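Local coordinates for protein 4-oxalocrotonate tautomerase (Thermus thermophilus, PDB 3ABF) that belongs to the tautomerase superfamily of small beta-alpha-beta proteins and assembles as a hexamer, at residues L4-L9 against V41-V46. Numbering follows the deposited sequence.
Sequences LKVTLL and VILYEV. With SO4 (sulfate ion), chain G; SO4 (sulfate ion), chain I.
Segments 4-9 and 41-46 lie on the two parallel strands of a beta-alpha-beta unit and pair directly, with helix 14-31 making the crossover between them. Five backbone hydrogen bonds join them, from Ile42 N to Leu4 O through to Val46 N to Leu8 O. Val6 N to Ile42 O is nearly straight (2.8 Å, 173°), while Leu8 N to Tyr44 O is longer at 3.2 Å.

On the face toward the helix, Leu43 CD2 meets Val6 CB at 3.8 Å, the two side chains running alongside each other. Val6 also packs on Leu24 and Leu4 on Ala28. A water donates to Leu9 O and Glu45 OE2; Glu45 OE1 forms a salt bridge with Lys17 NZ and accepts a hydrogen bond from Gln50 NE2 of a neighbouring subunit.

On the other face, with CG anti to the backbone N (chi1 173°), the Tyr44 ring lies beside Thr7. Thr7 OG1 is at the ring edge, 3.4 Å from Tyr44 CD1, and Val46 CG1 sits over one ring face near the rim. The Lys5 chain bends at chi3 (80°). Its NZ donates hydrogen bonds to two sulfate ions, probably from the crystallisation liquor, with O4 of the chain I ion at 2.7 Å. Lys5 residues of other subunits share these ions, so the anions probably offset the positive charge gathered there.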
ATOM      1  N   LEU A   4      -0.795   1.337 -11.732  1.00 17.22           N
ATOM      2  CA  LEU A   4       0.623   1.063 -11.640  1.00 16.93           C
ATOM      3  C   LEU A   4       1.193   2.054 -10.633  1.00 22.50           C
ATOM      4  O   LEU A   4       1.159   3.262 -10.870  1.00 23.39           O
ATOM      5  CB  LEU A   4       1.297   1.284 -12.993  1.00 22.46           C
ATOM      6  CG  LEU A   4       0.662   0.567 -14.191  1.00 28.79           C
ATOM      7  CD1 LEU A   4       1.401   0.951 -15.464  1.00 37.24           C
ATOM      8  CD2 LEU A   4       0.710  -0.929 -13.978  1.00 34.64           C
ATOM      9  N   LYS A   5       1.700   1.549  -9.513  1.00 19.27           N
ATOM     10  CA  LYS A   5       2.289   2.422  -8.508  1.00 19.07           C
ATOM     11  C   LYS A   5       3.784   2.238  -8.602  1.00 18.79           C
ATOM     12  O   LYS A   5       4.282   1.118  -8.521  1.00 20.56           O
ATOM     13  CB  LYS A   5       1.811   2.071  -7.084  1.00 16.70           C
ATOM     14  CG  LYS A   5       2.292   3.104  -6.084  1.00 21.88           C
ATOM     15  CD  LYS A   5       1.680   2.969  -4.693  1.00 27.27           C
ATOM     16  CE  LYS A   5       2.365   1.885  -3.898  1.00 34.12           C
ATOM     17  NZ  LYS A   5       2.001   1.981  -2.453  1.00 41.03           N
ATOM     18  N   VAL A   6       4.502   3.334  -8.807  1.00 16.65           N
ATOM     19  CA  VAL A   6       5.951   3.277  -8.918  1.00 15.19           C
ATOM     20  C   VAL A   6       6.574   3.869  -7.668  1.00 19.47           C
ATOM     21  O   VAL A   6       6.344   5.033  -7.351  1.00 21.49           O
ATOM     22  CB  VAL A   6       6.461   4.102 -10.122  1.00 19.58           C
ATOM     23  CG1 VAL A   6       7.976   3.920 -10.285  1.00 15.00           C
ATOM     24  CG2 VAL A   6       5.700   3.702 -11.394  1.00 26.40           C
ATOM     25  N   THR A   7       7.354   3.074  -6.949  1.00 16.36           N
ATOM     26  CA  THR A   7       8.012   3.588  -5.760  1.00 19.48           C
ATOM     27  C   THR A   7       9.448   3.881  -6.163  1.00 15.71           C
ATOM     28  O   THR A   7      10.154   3.000  -6.645  1.00 21.59           O
ATOM     29  CB  THR A   7       7.960   2.572  -4.612  1.00 15.49           C
ATOM     30  OG1 THR A   7       6.591   2.294  -4.297  1.00 19.86           O
ATOM     31  CG2 THR A   7       8.640   3.125  -3.371  1.00 24.68           C
ATOM     32  N   LEU A   8       9.858   5.139  -6.005  1.00 15.40           N
ATOM     33  CA  LEU A   8      11.211   5.562  -6.360  1.00 20.28           C
ATOM     34  C   LEU A   8      11.610   6.778  -5.538  1.00 21.16           C
ATOM     35  O   LEU A   8      10.760   7.435  -4.947  1.00 17.96           O
ATOM     36  CB  LEU A   8      11.287   5.920  -7.849  1.00 20.29           C
ATOM     37  CG  LEU A   8      10.559   7.187  -8.319  1.00 21.83           C
ATOM     38  CD1 LEU A   8      10.828   7.384  -9.798  1.00 25.11           C
ATOM     39  CD2 LEU A   8       9.056   7.090  -8.069  1.00 31.09           C
ATOM     40  N   LEU A   9      12.904   7.081  -5.507  1.00 24.80           N
ATOM     41  CA  LEU A   9      13.384   8.225  -4.749  1.00 21.67           C
ATOM     42  C   LEU A   9      12.929   9.503  -5.415  1.00 25.03           C
ATOM     43  O   LEU A   9      12.899   9.593  -6.647  1.00 21.10           O
ATOM     44  CB  LEU A   9      14.912   8.207  -4.652  1.00 25.41           C
ATOM     45  CG  LEU A   9      15.539   7.154  -3.730  1.00 24.66           C
ATOM     46  CD1 LEU A   9      17.052   7.169  -3.909  1.00 27.59           C
ATOM     47  CD2 LEU A   9      15.172   7.443  -2.273  1.00 22.85           C
ATOM     48  N   VAL A  41      -1.349   5.791 -13.309  1.00 17.40           N
ATOM     49  CA  VAL A  41      -0.006   5.647 -12.785  1.00 17.44           C
ATOM     50  C   VAL A  41       0.153   6.600 -11.615  1.00 22.43           C
ATOM     51  O   VAL A  41      -0.235   7.769 -11.683  1.00 21.01           O
ATOM     52  CB  VAL A  41       1.071   5.956 -13.838  1.00 26.00           C
ATOM     53  CG1 VAL A  41       2.454   5.775 -13.219  1.00 25.80           C
ATOM     54  CG2 VAL A  41       0.917   5.006 -15.030  1.00 23.26           C
ATOM     55  N   ILE A  42       0.703   6.083 -10.528  1.00 17.37           N
ATOM     56  CA  ILE A  42       0.932   6.899  -9.351  1.00 20.38           C
ATOM     57  C   ILE A  42       2.413   6.817  -9.048  1.00 21.64           C
ATOM     58  O   ILE A  42       2.991   5.717  -8.997  1.00 17.82           O
ATOM     59  CB  ILE A  42       0.145   6.373  -8.127  1.00 20.68           C
ATOM     60  CG1 ILE A  42      -1.357   6.512  -8.371  1.00 24.49           C
ATOM     61  CG2 ILE A  42       0.564   7.153  -6.871  1.00 21.65           C
ATOM     62  CD1 ILE A  42      -2.223   5.898  -7.264  1.00 28.70           C
ATOM     63  N   LEU A  43       3.031   7.975  -8.858  1.00 12.31           N
ATOM     64  CA  LEU A  43       4.435   8.007  -8.531  1.00 19.36           C
ATOM     65  C   LEU A  43       4.522   8.251  -7.037  1.00 24.08           C
ATOM     66  O   LEU A  43       4.169   9.326  -6.540  1.00 19.45           O
ATOM     67  CB  LEU A  43       5.158   9.120  -9.310  1.00 16.57           C
ATOM     68  CG  LEU A  43       5.063   9.016 -10.840  1.00 25.63           C
ATOM     69  CD1 LEU A  43       5.916  10.092 -11.496  1.00 25.90           C
ATOM     70  CD2 LEU A  43       5.551   7.648 -11.291  1.00 24.06           C
ATOM     71  N   TYR A  44       4.941   7.219  -6.323  1.00 19.46           N
ATOM     72  CA  TYR A  44       5.108   7.299  -4.878  1.00 15.72           C
ATOM     73  C   TYR A  44       6.585   7.612  -4.677  1.00 17.46           C
ATOM     74  O   TYR A  44       7.412   6.717  -4.663  1.00 18.29           O
ATOM     75  CB  TYR A  44       4.775   5.956  -4.240  1.00 16.72           C
ATOM     76  CG  TYR A  44       5.076   5.881  -2.759  1.00 22.61           C
ATOM     77  CD1 TYR A  44       5.384   4.659  -2.158  1.00 24.46           C
ATOM     78  CD2 TYR A  44       5.089   7.026  -1.965  1.00 27.24           C
ATOM     79  CE1 TYR A  44       5.703   4.579  -0.812  1.00 34.62           C
ATOM     80  CE2 TYR A  44       5.417   6.952  -0.601  1.00 32.71           C
ATOM     81  CZ  TYR A  44       5.722   5.727  -0.040  1.00 34.11           C
ATOM     82  OH  TYR A  44       6.059   5.629   1.296  1.00 38.07           O
ATOM     83  N   GLU A  45       6.903   8.896  -4.539  1.00 16.23           N
ATOM     84  CA  GLU A  45       8.280   9.329  -4.375  1.00 16.68           C
ATOM     85  C   GLU A  45       8.647   9.360  -2.901  1.00 19.61           C
ATOM     86  O   GLU A  45       7.995  10.039  -2.087  1.00 18.99           O
ATOM     87  CB  GLU A  45       8.462  10.719  -4.999  1.00 20.44           C
ATOM     88  CG  GLU A  45       8.231  10.745  -6.507  1.00 18.57           C
ATOM     89  CD  GLU A  45       8.347  12.143  -7.089  1.00 27.89           C
ATOM     90  OE1 GLU A  45       7.346  12.894  -7.082  1.00 25.07           O
ATOM     91  OE2 GLU A  45       9.454  12.497  -7.538  1.00 32.28           O
ATOM     92  N   VAL A  46       9.696   8.633  -2.555  1.00 15.53           N
ATOM     93  CA  VAL A  46      10.111   8.572  -1.165  1.00 24.06           C
ATOM     94  C   VAL A  46      11.392   9.355  -0.948  1.00 22.94           C
ATOM     95  O   VAL A  46      12.250   9.436  -1.828  1.00 22.37           O
ATOM     96  CB  VAL A  46      10.285   7.115  -0.700  1.00 23.03           C
ATOM     97  CG1 VAL A  46       9.027   6.324  -1.041  1.00 26.49           C
ATOM     98  CG2 VAL A  46      11.486   6.493  -1.352  1.00 30.80           C
TER
HETATM   99  S   SO4 G  71       3.091  -0.988  -0.834  1.00 46.57           S
HETATM  100  O1  SO4 G  71       2.835   0.343  -0.260  1.00 55.02           O
HETATM  101  O2  SO4 G  71       2.332  -2.017  -0.104  1.00 54.03           O
HETATM  102  O3  SO4 G  71       2.674  -0.983  -2.246  1.00 54.60           O
HETATM  103  O4  SO4 G  71       4.531  -1.284  -0.753  1.00 58.31           O
HETATM  104  S   SO4 I  72      -1.748   1.266  -2.429  1.00 43.13           S
HETATM  105  O1  SO4 I  72      -3.061   1.896  -2.284  1.00 45.50           O
HETATM  106  O2  SO4 I  72      -1.545   0.306  -1.334  1.00 53.32           O
HETATM  107  O3  SO4 I  72      -1.670   0.552  -3.710  1.00 50.39           O
HETATM  108  O4  SO4 I  72      -0.713   2.313  -2.383  1.00 54.77           O
HETATM  109  O   HOH W   1      11.496  11.016  -8.431  1.00 26.10           O